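Long-range contacts in 14-3-3 protein (Cryptosporidium parvum, PDB 3EFZ), which probably binds phosphoserine-containing partner proteins and so takes part in cell regulation, as other members of the 14-3-3 family do: residues I168-V172 with L205-L210; L196-L200 with L244-L248; S121-I125 with L151-K155; S191-L196 with F237-T241; D47-L52 with F143-L147. One frame throughout, in Å; residues are numbered along the deposited sequence. Where two conformers were deposited one is given.

Interaction 1. Residues I168-V172 with L205-L210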
# COMPACT_ATOMS: atom_id res chain seq x y z
N ILE B 168 3.36 -15.28 -18.64
CA ILE B 168 4.04 -14.38 -19.57
C ILE B 168 3.24 -14.30 -20.87
O ILE B 168 3.01 -13.21 -21.41
CB ILE B 168 5.51 -14.80 -19.82
CG1 ILE B 168 6.35 -14.57 -18.56
CG2 ILE B 168 6.10 -14.00 -20.99
CD1 ILE B 168 7.61 -15.41 -18.49
N LYS B 169 2.78 -15.46 -21.36
CA LYS B 169 1.95 -15.49 -22.56
C LYS B 169 0.66 -14.68 -22.39
O LYS B 169 0.33 -13.91 -23.28
CB LYS B 169 1.65 -16.91 -23.03
CG LYS B 169 0.95 -16.89 -24.38
CD LYS B 169 0.65 -18.25 -24.96
CE LYS B 169 -0.16 -18.07 -26.26
NZ LYS B 169 -1.37 -17.19 -26.06
N GLN B 170 -0.04 -14.83 -21.26
CA GLN B 170 -1.25 -14.03 -20.97
C GLN B 170 -0.96 -12.54 -20.86
O GLN B 170 -1.81 -11.73 -21.23
CB GLN B 170 -1.98 -14.47 -19.69
CG GLN B 170 -2.66 -15.85 -19.70
CD GLN B 170 -3.32 -16.19 -18.36
OE1 GLN B 170 -4.32 -15.58 -17.97
NE2 GLN B 170 -2.77 -17.18 -17.65
N ALA B 171 0.21 -12.18 -20.32
CA ALA B 171 0.64 -10.76 -20.24
C ALA B 171 0.89 -10.14 -21.61
O ALA B 171 0.51 -9.00 -21.86
CB ALA B 171 1.90 -10.61 -19.35
N VAL B 172 1.59 -10.89 -22.47
CA VAL B 172 1.75 -10.53 -23.88
C VAL B 172 0.40 -10.20 -24.55
O VAL B 172 0.20 -9.11 -25.07
CB VAL B 172 2.53 -11.63 -24.65
CG1 VAL B 172 2.48 -11.41 -26.17
CG2 VAL B 172 3.96 -11.65 -24.17
N LEU B 205 8.37 -6.29 -19.66
CA LEU B 205 8.11 -7.72 -19.84
C LEU B 205 9.12 -8.36 -20.79
O LEU B 205 9.64 -9.44 -20.49
CB LEU B 205 6.69 -7.96 -20.36
CG LEU B 205 6.18 -9.40 -20.54
CD1 LEU B 205 5.91 -10.07 -19.17
CD2 LEU B 205 4.91 -9.40 -21.39
N LYS B 206 9.38 -7.68 -21.90
CA LYS B 206 10.34 -8.14 -22.91
C LYS B 206 11.76 -8.19 -22.37
O LYS B 206 12.49 -9.17 -22.59
CB LYS B 206 10.33 -7.22 -24.15
CG LYS B 206 9.07 -7.29 -25.00
CD LYS B 206 9.10 -6.17 -26.04
CE LYS B 206 7.79 -6.09 -26.81
NZ LYS B 206 7.68 -7.07 -27.92
N TYR B 207 12.16 -7.12 -21.68
CA TYR B 207 13.50 -7.01 -21.12
C TYR B 207 13.73 -8.09 -20.07
O TYR B 207 14.64 -8.90 -20.21
CB TYR B 207 13.74 -5.61 -20.54
CG TYR B 207 15.15 -5.35 -20.05
CD1 TYR B 207 16.05 -4.59 -20.81
CD2 TYR B 207 15.59 -5.86 -18.82
CE1 TYR B 207 17.35 -4.34 -20.35
CE2 TYR B 207 16.88 -5.63 -18.36
CZ TYR B 207 17.76 -4.87 -19.13
OH TYR B 207 19.04 -4.65 -18.66
N ASP B 208 12.90 -8.11 -19.04
CA ASP B 208 13.14 -9.00 -17.91
C ASP B 208 12.62 -10.42 -18.20
O ASP B 208 13.40 -11.29 -18.63
CB ASP B 208 12.56 -8.41 -16.61
CG ASP B 208 13.07 -9.12 -15.37
OD1 ASP B 208 13.80 -10.13 -15.51
OD2 ASP B 208 12.73 -8.66 -14.24
N LEU B 209 11.31 -10.63 -18.01
CA LEU B 209 10.68 -11.94 -18.10
C LEU B 209 10.90 -12.72 -19.40
O LEU B 209 11.08 -13.94 -19.37
CB LEU B 209 9.17 -11.85 -17.82
CG LEU B 209 8.62 -11.77 -16.39
CD1 LEU B 209 9.32 -12.75 -15.46
CD2 LEU B 209 8.66 -10.35 -15.84
N LEU B 210 10.88 -12.02 -20.53
CA LEU B 210 11.05 -12.66 -21.84
C LEU B 210 12.53 -12.88 -22.18
O LEU B 210 12.86 -13.58 -23.14
CB LEU B 210 10.32 -11.87 -22.94
CG LEU B 210 8.80 -12.08 -23.00
CD1 LEU B 210 8.05 -10.89 -23.61
CD2 LEU B 210 8.47 -13.36 -23.75
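Leu-210 N donates to Leu-205 O at 2.9 Å. This bond spans five residues and turns the chain at the end of helix 193-207. Leu-205 points at segment 168-172, and Leu-210 brings its two methyls to it. The contact is apolar packing in the all-helical 14-3-3 fold, and it joins this helix end to helix 161-185. Asp-208 is the first residue to leave helical angles, so Leu-209 and Leu-210 reach the contact from the turn.

Ile-168 divides its branches between these two. Its CG2, which lies anti to the backbone N, touches Leu-210 CD2 at 3.7 Å, and the two side chains pass in opposite directions. Its longer branch carries CD1 to Leu-209 CB at 3.9 Å, meeting it at a slant.

Leu-205 packs on Ala-171 and Val-172, one turn further along helix 161-185. With CG anti to the backbone N (chi1 -176°), its CD2 rests on Val-172 CG2 at 3.7 Å. The same methyl lies 3.8 Å from Ala-171 CB. No hydrogen bond crosses between the segments, so the fit rests on apolar packing.

On the helix 138-158 side, Ile-168 meets Ala-156 and Ala-171 meets Met-152. Leu-209 lies against Arg-153, a residue predicted to contact phosphoserine on a partner protein. At the other end of the contact, Val-172 CG2 stands 4.2 Å from Leu-210 CD1, the two side chains crossing at about a right angle.

Interaction 2. Residues L196-L200 with L244-L248; sequences LATIL and LLKIL
Leu-196 and Leu-244 face each other where helices 193-207 and 239-256 run side by side. The axes of the short segments are 10.1 Å apart and 22° from parallel. All the contacts across the segments are apolar, and no hydrogen bond crosses.

Some of these contacts press a side chain on backbone. Leu-244 CD1 lies 3.6 Å from Ala-197 N, and Leu-244 CD2 lies 4.0 Å from Ala-197 CA. The leucine tip thus lies against the first helix itself.

The others are between side chains. Leu-244 CD1 also meets Leu-196 CB at 3.9 Å. Leu-200 has CG anti to the backbone N (chi1 176°), which spreads its two methyls over helix 239-256. CD2 meets Leu-244 CD2 at 3.8 Å. CD1 touches Ile-247 CG2 at 3.9 Å, with the side chains at about a right angle, and Leu-248 CD2 at 4.0 Å. Leu-196 CD1 closes the other end on Leu-245 CG, also at 4.0 Å.

Helix 213-228 covers part of the seam, where Ile-199 meets Phe-219 and Leu-248 meets Ala-220. It also lies between the two helices in sequence, so they run the same way, in keeping with the antiparallel helical array of the 14-3-3 fold.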
# COMPACT_ATOMS: atom_id res chain seq x y z
N LEU B 196 1.91 5.20 -24.03
CA LEU B 196 3.33 5.09 -23.66
C LEU B 196 3.56 4.30 -22.38
O LEU B 196 4.56 3.58 -22.26
CB LEU B 196 3.99 6.47 -23.57
CG LEU B 196 4.14 7.23 -24.88
CD1 LEU B 196 4.53 8.65 -24.58
CD2 LEU B 196 5.15 6.56 -25.84
N ALA B 197 2.62 4.40 -21.43
CA ALA B 197 2.70 3.60 -20.20
C ALA B 197 2.57 2.14 -20.55
O ALA B 197 3.16 1.27 -19.89
CB ALA B 197 1.62 4.02 -19.19
N THR B 198 1.77 1.86 -21.57
CA THR B 198 1.56 0.49 -22.02
C THR B 198 2.79 -0.06 -22.72
O THR B 198 3.19 -1.19 -22.45
CB THR B 198 0.28 0.37 -22.89
OG1 THR B 198 -0.79 1.09 -22.25
CG2 THR B 198 -0.11 -1.10 -23.05
N ILE B 199 3.37 0.74 -23.62
CA ILE B 199 4.65 0.45 -24.26
C ILE B 199 5.73 0.12 -23.22
O ILE B 199 6.47 -0.86 -23.37
CB ILE B 199 5.12 1.64 -25.16
CG1 ILE B 199 4.12 1.90 -26.31
CG2 ILE B 199 6.59 1.46 -25.67
CD1 ILE B 199 4.22 0.92 -27.50
N LEU B 200 5.81 0.94 -22.17
CA LEU B 200 6.83 0.82 -21.13
C LEU B 200 6.73 -0.48 -20.35
O LEU B 200 7.75 -1.14 -20.13
CB LEU B 200 6.81 2.01 -20.16
CG LEU B 200 7.79 1.94 -18.96
CD1 LEU B 200 9.26 2.03 -19.39
CD2 LEU B 200 7.49 3.00 -17.89
N LEU B 244 7.35 9.77 -19.46
CA LEU B 244 7.45 8.40 -19.96
C LEU B 244 8.46 8.28 -21.08
O LEU B 244 9.16 7.27 -21.18
CB LEU B 244 6.10 7.86 -20.41
CG LEU B 244 5.09 7.49 -19.31
CD1 LEU B 244 3.68 7.51 -19.87
CD2 LEU B 244 5.40 6.14 -18.64
N LEU B 245 8.54 9.30 -21.93
CA LEU B 245 9.54 9.33 -22.99
C LEU B 245 10.94 9.41 -22.41
O LEU B 245 11.88 8.80 -22.94
CB LEU B 245 9.30 10.48 -23.97
CG LEU B 245 8.14 10.30 -24.96
CD1 LEU B 245 7.97 11.56 -25.82
CD2 LEU B 245 8.34 9.05 -25.83
N LYS B 246 11.08 10.17 -21.32
CA LYS B 246 12.36 10.26 -20.62
C LYS B 246 12.79 8.89 -20.09
O LYS B 246 13.92 8.47 -20.32
CB LYS B 246 12.31 11.29 -19.49
CG LYS B 246 13.67 11.56 -18.85
CD LYS B 246 13.57 12.47 -17.64
CE LYS B 246 14.95 12.95 -17.19
NZ LYS B 246 15.87 11.85 -16.81
N ILE B 247 11.88 8.21 -19.39
CA ILE B 247 12.14 6.88 -18.84
C ILE B 247 12.53 5.89 -19.93
O ILE B 247 13.47 5.11 -19.75
CB ILE B 247 10.93 6.34 -18.02
CG1 ILE B 247 10.66 7.22 -16.80
CG2 ILE B 247 11.18 4.88 -17.59
CD1 ILE B 247 9.28 7.05 -16.19
N LEU B 248 11.82 5.93 -21.06
CA LEU B 248 12.11 5.06 -22.20
C LEU B 248 13.49 5.35 -22.79
O LEU B 248 14.24 4.42 -23.09
CB LEU B 248 11.02 5.18 -23.28
CG LEU B 248 9.66 4.51 -23.01
CD1 LEU B 248 8.57 5.11 -23.88
CD2 LEU B 248 9.74 3.01 -23.21

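Interaction 3. Residues S121-I125 with L151-K155; sequences SEDVI and LMRYK
Two neighbouring helices of the 14-3-3 fold, 100-131 and 138-158, pack antiparallel here, with Ser-121 against Leu-151. The segment axes are 10.4 Å apart and their directions differ by 158°.

Leu-151 is the apolar centre. Its CD1 touches Val-124 CG1 at 3.6 Å, the side chains crossing at about a right angle. It also meets Ile-125 CG1 at 3.8 Å, where the two side chains slide past each other in opposite directions. The second methyl, CD2, rests on Ser-121 CB at 3.7 Å.

Lys-155 makes the polar side. Its chain is extended beyond CG and runs alongside Ser-121, whose OG lies 3.3 Å from Lys-155 CE. That hydroxyl is hydrogen-bonded to Ile-117 O in its own helix. Lys-155 NZ goes on to Glu-122 OE2 at 2.6 Å, a salt bridge that uses the anti lone pair of the carboxylate oxygen. The glutamate folds back at chi2 (51°) to meet it. Glu-122 was modelled in two conformers, so the bond is certain for one of them only.

Arg-153 takes no part in this packing. Its NE binds Tyr-175 OH of helix 161-185, and its guanidinium lies near that of Arg-79. Both arginines are predicted to contact phosphoserine. Helix 138-158 thus packs on helix 100-131 while Arg-153 points elsewhere, toward Arg-79. Such a pair of arginines is consistent with the phosphoserine-binding groove of 14-3-3 proteins.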
# COMPACT_ATOMS: atom_id res chain seq x y z
N SER B 121 -4.18 -10.64 -6.91
CA SER B 121 -4.19 -10.23 -8.31
C SER B 121 -5.27 -11.00 -9.11
O SER B 121 -5.91 -10.43 -9.99
CB SER B 121 -2.77 -10.29 -8.92
OG SER B 121 -2.30 -11.62 -8.99
N GLU B 122 -5.52 -12.27 -8.79
CA GLU B 122 -6.62 -12.97 -9.42
C GLU B 122 -7.97 -12.31 -9.03
O GLU B 122 -8.85 -12.18 -9.88
CB GLU B 122 -6.56 -14.47 -9.12
CG GLU B 122 -7.53 -15.36 -9.89
CD GLU B 122 -7.52 -15.16 -11.39
OE1 GLU B 122 -8.60 -15.29 -11.98
OE2 GLU B 122 -6.45 -14.88 -11.98
N ASP B 123 -8.09 -11.86 -7.77
CA ASP B 123 -9.26 -11.12 -7.29
C ASP B 123 -9.52 -9.87 -8.16
O ASP B 123 -10.63 -9.68 -8.65
CB ASP B 123 -9.09 -10.67 -5.83
CG ASP B 123 -9.30 -11.80 -4.80
OD1 ASP B 123 -9.93 -12.84 -5.13
OD2 ASP B 123 -8.85 -11.61 -3.63
N VAL B 124 -8.51 -9.03 -8.33
CA VAL B 124 -8.62 -7.81 -9.15
C VAL B 124 -9.07 -8.13 -10.59
O VAL B 124 -10.00 -7.51 -11.10
CB VAL B 124 -7.30 -7.03 -9.20
CG1 VAL B 124 -7.41 -5.84 -10.15
CG2 VAL B 124 -6.86 -6.57 -7.82
N ILE B 125 -8.39 -9.07 -11.23
CA ILE B 125 -8.71 -9.55 -12.59
C ILE B 125 -10.17 -9.97 -12.76
O ILE B 125 -10.83 -9.54 -13.71
CB ILE B 125 -7.74 -10.68 -13.05
CG1 ILE B 125 -6.37 -10.05 -13.36
CG2 ILE B 125 -8.29 -11.42 -14.30
CD1 ILE B 125 -5.20 -11.01 -13.34
N LEU B 151 -0.62 -7.27 -13.82
CA LEU B 151 -0.88 -8.32 -12.82
C LEU B 151 -0.43 -9.72 -13.26
O LEU B 151 0.05 -10.49 -12.45
CB LEU B 151 -2.36 -8.36 -12.40
CG LEU B 151 -2.95 -7.16 -11.66
CD1 LEU B 151 -4.41 -7.41 -11.45
CD2 LEU B 151 -2.26 -6.86 -10.32
N MET B 152 -0.61 -10.04 -14.54
CA MET B 152 -0.02 -11.27 -15.08
C MET B 152 1.53 -11.29 -15.01
O MET B 152 2.13 -12.33 -14.71
CB MET B 152 -0.50 -11.49 -16.52
CG MET B 152 -1.90 -12.04 -16.61
SD MET B 152 -2.09 -13.59 -15.70
CE MET B 152 -3.68 -13.27 -14.96
N ARG B 153 2.14 -10.14 -15.31
CA ARG B 153 3.60 -9.95 -15.21
C ARG B 153 4.07 -10.18 -13.78
O ARG B 153 5.13 -10.78 -13.56
CB ARG B 153 4.01 -8.55 -15.72
CG ARG B 153 5.49 -8.15 -15.51
CD ARG B 153 5.91 -6.95 -16.40
NE ARG B 153 5.08 -5.75 -16.17
CZ ARG B 153 5.31 -4.85 -15.21
NH1 ARG B 153 6.37 -4.99 -14.41
NH2 ARG B 153 4.49 -3.82 -15.05
N TYR B 154 3.27 -9.71 -12.81
CA TYR B 154 3.59 -9.94 -11.40
C TYR B 154 3.55 -11.41 -11.02
O TYR B 154 4.39 -11.87 -10.25
CB TYR B 154 2.64 -9.17 -10.48
CG TYR B 154 2.68 -7.65 -10.57
CD1 TYR B 154 3.67 -6.96 -11.28
CD2 TYR B 154 1.71 -6.90 -9.90
CE1 TYR B 154 3.67 -5.56 -11.33
CE2 TYR B 154 1.71 -5.52 -9.93
CZ TYR B 154 2.67 -4.86 -10.64
OH TYR B 154 2.60 -3.49 -10.62
N LYS B 155 2.57 -12.15 -11.55
CA LYS B 155 2.41 -13.58 -11.22
C LYS B 155 3.59 -14.33 -11.80
O LYS B 155 4.14 -15.23 -11.17
CB LYS B 155 1.10 -14.18 -11.79
CG LYS B 155 -0.22 -13.60 -11.26
CD LYS B 155 -1.39 -14.48 -11.71
CE LYS B 155 -2.73 -13.87 -11.33
NZ LYS B 155 -3.90 -14.78 -11.60

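Interaction 4. Residues S191-L196 with F237-T241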
# COMPACT_ATOMS: atom_id res chain seq x y z
N SER B 191 2.05 9.54 -28.97
CA SER B 191 2.49 10.37 -27.85
C SER B 191 1.47 10.45 -26.69
O SER B 191 1.56 11.34 -25.85
CB SER B 191 2.80 11.77 -28.34
OG SER B 191 1.61 12.41 -28.78
N ASP B 192 0.51 9.53 -26.66
CA ASP B 192 -0.48 9.47 -25.58
C ASP B 192 0.12 8.76 -24.36
O ASP B 192 0.73 7.71 -24.52
CB ASP B 192 -1.73 8.74 -26.06
CG ASP B 192 -2.75 8.51 -24.95
OD1 ASP B 192 -3.72 9.28 -24.88
OD2 ASP B 192 -2.58 7.56 -24.16
N PRO B 193 -0.07 9.32 -23.15
CA PRO B 193 0.57 8.79 -21.93
C PRO B 193 0.11 7.41 -21.51
O PRO B 193 0.90 6.66 -20.94
CB PRO B 193 0.25 9.85 -20.86
CG PRO B 193 -0.90 10.62 -21.37
CD PRO B 193 -0.90 10.52 -22.87
N LEU B 194 -1.15 7.06 -21.77
CA LEU B 194 -1.63 5.71 -21.54
C LEU B 194 -0.98 4.78 -22.55
O LEU B 194 -0.52 3.69 -22.20
CB LEU B 194 -3.15 5.64 -21.69
CG LEU B 194 -3.83 4.26 -21.59
CD1 LEU B 194 -3.62 3.63 -20.22
CD2 LEU B 194 -5.29 4.38 -21.90
N TYR B 195 -0.95 5.19 -23.81
CA TYR B 195 -0.25 4.41 -24.83
C TYR B 195 1.21 4.15 -24.45
O TYR B 195 1.68 3.02 -24.53
CB TYR B 195 -0.33 5.08 -26.21
CG TYR B 195 0.41 4.29 -27.28
CD1 TYR B 195 -0.14 3.13 -27.80
CD2 TYR B 195 1.66 4.70 -27.74
CE1 TYR B 195 0.54 2.39 -28.78
CE2 TYR B 195 2.33 3.99 -28.72
CZ TYR B 195 1.77 2.83 -29.23
OH TYR B 195 2.43 2.11 -30.22
N LEU B 196 1.91 5.20 -24.03
CA LEU B 196 3.33 5.09 -23.66
C LEU B 196 3.56 4.30 -22.38
O LEU B 196 4.56 3.58 -22.26
CB LEU B 196 3.99 6.47 -23.57
CG LEU B 196 4.14 7.23 -24.88
CD1 LEU B 196 4.53 8.65 -24.58
CD2 LEU B 196 5.15 6.56 -25.84
N PHE B 237 3.87 18.16 -25.63
CA PHE B 237 3.27 16.94 -25.16
C PHE B 237 2.90 17.09 -23.68
O PHE B 237 3.40 17.99 -23.00
CB PHE B 237 4.23 15.76 -25.34
CG PHE B 237 4.41 15.33 -26.77
CD1 PHE B 237 5.56 14.65 -27.17
CD2 PHE B 237 3.43 15.61 -27.73
CE1 PHE B 237 5.74 14.24 -28.50
CE2 PHE B 237 3.60 15.21 -29.05
CZ PHE B 237 4.76 14.52 -29.43
N SER B 238 2.03 16.21 -23.19
CA SER B 238 1.64 16.23 -21.78
C SER B 238 2.87 15.95 -20.93
O SER B 238 3.86 15.38 -21.40
CB SER B 238 0.53 15.22 -21.48
OG SER B 238 1.02 13.89 -21.49
N GLU B 239 2.81 16.41 -19.69
CA GLU B 239 3.88 16.18 -18.73
C GLU B 239 4.13 14.68 -18.54
O GLU B 239 5.29 14.23 -18.46
CB GLU B 239 3.51 16.85 -17.41
CG GLU B 239 4.37 16.45 -16.25
CD GLU B 239 3.68 16.70 -14.94
OE1 GLU B 239 3.56 17.89 -14.57
OE2 GLU B 239 3.25 15.71 -14.29
N ASN B 240 3.06 13.90 -18.48
CA ASN B 240 3.18 12.45 -18.33
C ASN B 240 3.76 11.75 -19.55
O ASN B 240 4.47 10.76 -19.40
CB ASN B 240 1.86 11.81 -17.90
CG ASN B 240 1.68 11.84 -16.41
OD1 ASN B 240 2.63 11.64 -15.65
ND2 ASN B 240 0.46 12.11 -15.97
N THR B 241 3.49 12.28 -20.74
CA THR B 241 4.17 11.82 -21.95
C THR B 241 5.67 12.09 -21.85
O THR B 241 6.48 11.18 -22.02
CB THR B 241 3.58 12.45 -23.23
OG1 THR B 241 2.27 11.91 -23.44
CG2 THR B 241 4.44 12.16 -24.45
O HOH W 1 0.81 14.02 -24.69
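Thr-241 CB lies 3.5 Å from Ser-191 O, and both of its branches work on segment 191-196. OG1 sits beside its own backbone N (chi1 -70°) and donates to Ser-191 O at 2.6 Å. The C=O...OG1 angle is 145°, and the hydroxyl is tilted 34° from the carbonyl plane. CG2 lies beside the same carbonyl oxygen and touches Leu-196 CD1 at 3.5 Å.

Ser-191 O has a second donor. A water donates to Ser-191 O at 3.0 Å and accepts from Ser-238 N at 2.9 Å. One carbonyl is thus tied to the other segment both directly and through water.

The contact joins the starts of helices 193-207 and 239-256 in the 14-3-3 fold, and each helix has an N-cap here. Ser-238 OG accepts from Thr-241 N at 3.0 Å, so the threonine that reaches across is itself held at the first turn of its helix. On the other side, Asp-192 caps helix 193-207. Its OD2 accepts from Tyr-195 N through the anti lone pair, and more weakly from Leu-194 N.

Pro-193 packs beside the caps, with its CB 3.9 Å from Asn-240 CB and its ring near Ser-238 OG.

Phe-237 lies on the far side of Ser-191 O from Pro-193. Ser-191 CB stands over one face of its ring, 3.6 Å from the centroid and offset toward the rim, in a CH-pi contact. The same ring makes a cation-pi contact with Arg-231.

Interaction 5. Residues D47-L52 with F143-L147; sequences DVIKVL and FCIKL
Val-51 and Phe-143 point at each other from opposite directions. Val-51 CG1 stands over the centre of one ring face, 3.6 Å from the centroid and 14° off the normal. This is a CH-pi contact. Phe-143 has CG anti to the backbone N (chi1 177°), which sends the ring out toward helix 32-54 as a knob. Its hole is formed by Asp-47, Val-48, Val-51 and Leu-52.

Two of these residues meet the ring edge. Val-48 CA lies 3.7 Å from Phe-143 CZ, and Leu-52 CD2 lies 4.2 Å from Phe-143 CE2. Both side chains cross that of Phe-143 at about a right angle. Leu-52 CD2 also reaches Cys-144 SG at 3.7 Å. One turn on from Phe-143, Leu-147 CD1 adds looser contacts with Val-48 CG1 and Leu-52 CD1, both at 4.4 Å.

In these short segments helices 32-54 and 138-158 differ in direction by 133°. This 14-3-3 packing lies amid several helices. Cys-144 and Leu-147 both touch Ile-128 of helix 100-131. Val-48 meets Asn-73 and Leu-147 meets Arg-72, both on helix 63-81, while Phe-143 also touches Leu-194 of helix 193-207. Next to Val-48, Ile-49 packs on Asp-123 of the second subunit.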
# COMPACT_ATOMS: atom_id res chain seq x y z
N ASP B 47 -4.02 7.73 -9.69
CA ASP B 47 -4.56 7.58 -11.03
C ASP B 47 -5.29 6.26 -11.29
O ASP B 47 -6.30 6.25 -12.01
CB ASP B 47 -3.49 7.83 -12.09
CG ASP B 47 -4.10 8.15 -13.46
OD1 ASP B 47 -4.85 9.15 -13.56
OD2 ASP B 47 -3.87 7.38 -14.42
N VAL B 48 -4.77 5.16 -10.75
CA VAL B 48 -5.44 3.87 -10.83
C VAL B 48 -6.86 3.98 -10.25
O VAL B 48 -7.85 3.64 -10.91
CB VAL B 48 -4.64 2.73 -10.14
CG1 VAL B 48 -5.53 1.49 -9.91
CG2 VAL B 48 -3.46 2.34 -10.99
N ILE B 49 -6.96 4.49 -9.02
CA ILE B 49 -8.27 4.59 -8.36
C ILE B 49 -9.21 5.57 -9.06
O ILE B 49 -10.37 5.25 -9.25
CB ILE B 49 -8.13 4.85 -6.86
CG1 ILE B 49 -7.69 3.55 -6.18
CG2 ILE B 49 -9.47 5.29 -6.25
CD1 ILE B 49 -6.99 3.76 -4.96
N LYS B 50 -8.70 6.73 -9.48
CA LYS B 50 -9.50 7.70 -10.23
C LYS B 50 -10.13 7.07 -11.47
O LYS B 50 -11.34 7.12 -11.65
CB LYS B 50 -8.65 8.91 -10.64
CG LYS B 50 -8.58 9.99 -9.62
CD LYS B 50 -7.82 11.22 -10.13
CE LYS B 50 -8.76 12.28 -10.72
NZ LYS B 50 -9.79 12.75 -9.72
N VAL B 51 -9.29 6.46 -12.31
CA VAL B 51 -9.75 5.81 -13.53
C VAL B 51 -10.78 4.71 -13.25
O VAL B 51 -11.87 4.72 -13.83
CB VAL B 51 -8.56 5.27 -14.42
CG1 VAL B 51 -9.08 4.55 -15.66
CG2 VAL B 51 -7.65 6.41 -14.85
N LEU B 52 -10.45 3.76 -12.37
CA LEU B 52 -11.36 2.63 -12.11
C LEU B 52 -12.73 3.05 -11.59
O LEU B 52 -13.73 2.34 -11.74
CB LEU B 52 -10.71 1.64 -11.14
CG LEU B 52 -9.57 0.78 -11.73
CD1 LEU B 52 -9.06 -0.21 -10.69
CD2 LEU B 52 -10.02 0.03 -12.99
N PHE B 143 -7.14 0.74 -20.41
CA PHE B 143 -6.52 0.91 -19.10
C PHE B 143 -6.63 -0.36 -18.24
O PHE B 143 -5.63 -0.80 -17.67
CB PHE B 143 -7.13 2.13 -18.38
CG PHE B 143 -6.60 2.35 -16.99
CD1 PHE B 143 -5.60 3.27 -16.75
CD2 PHE B 143 -7.11 1.62 -15.91
CE1 PHE B 143 -5.11 3.49 -15.44
CE2 PHE B 143 -6.62 1.82 -14.61
CZ PHE B 143 -5.62 2.76 -14.38
N CYS B 144 -7.83 -0.92 -18.12
CA CYS B 144 -8.06 -2.16 -17.37
C CYS B 144 -7.31 -3.39 -17.92
O CYS B 144 -6.84 -4.23 -17.16
CB CYS B 144 -9.56 -2.46 -17.31
SG CYS B 144 -10.54 -1.21 -16.47
N ILE B 145 -7.20 -3.48 -19.25
CA ILE B 145 -6.54 -4.61 -19.90
C ILE B 145 -5.00 -4.53 -19.73
O ILE B 145 -4.34 -5.55 -19.50
CB ILE B 145 -6.99 -4.71 -21.38
CG1 ILE B 145 -8.49 -5.05 -21.43
CG2 ILE B 145 -6.15 -5.74 -22.19
CD1 ILE B 145 -9.16 -4.78 -22.79
N LYS B 146 -4.44 -3.32 -19.82
CA LYS B 146 -3.03 -3.12 -19.48
C LYS B 146 -2.75 -3.56 -18.03
O LYS B 146 -1.75 -4.23 -17.75
CB LYS B 146 -2.60 -1.66 -19.67
CG LYS B 146 -1.35 -1.35 -18.87
CD LYS B 146 -0.99 0.09 -18.78
CE LYS B 146 0.19 0.26 -17.83
NZ LYS B 146 -0.22 0.28 -16.41
N LEU B 147 -3.66 -3.17 -17.13
CA LEU B 147 -3.62 -3.50 -15.72
C LEU B 147 -3.60 -5.02 -15.48
O LEU B 147 -2.82 -5.51 -14.66
CB LEU B 147 -4.84 -2.88 -15.05
CG LEU B 147 -4.86 -2.69 -13.55
CD1 LEU B 147 -5.71 -1.46 -13.17
CD2 LEU B 147 -5.38 -3.98 -12.88

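Interaction 3 is the most buried of the five; the others are partly buried. Interactions 3 and 5 share helix 138-158 and touch through Val-124 and Leu-147. Interactions 2 and 4 hold the same two helices, 193-207 and 239-256, and share Leu-196. Interaction 4 lies at the helix starts and is rich in polar bonds, whereas interaction 2 is wholly apolar. Interactions 1 and 5 also lack hydrogen bonds across their segments, though only interaction 5 centres on an aromatic ring. Only interaction 3 has a salt bridge across its segments. Interactions 1 and 3 meet near Arg-153, while interaction 4 lies away from the predicted phosphoserine site.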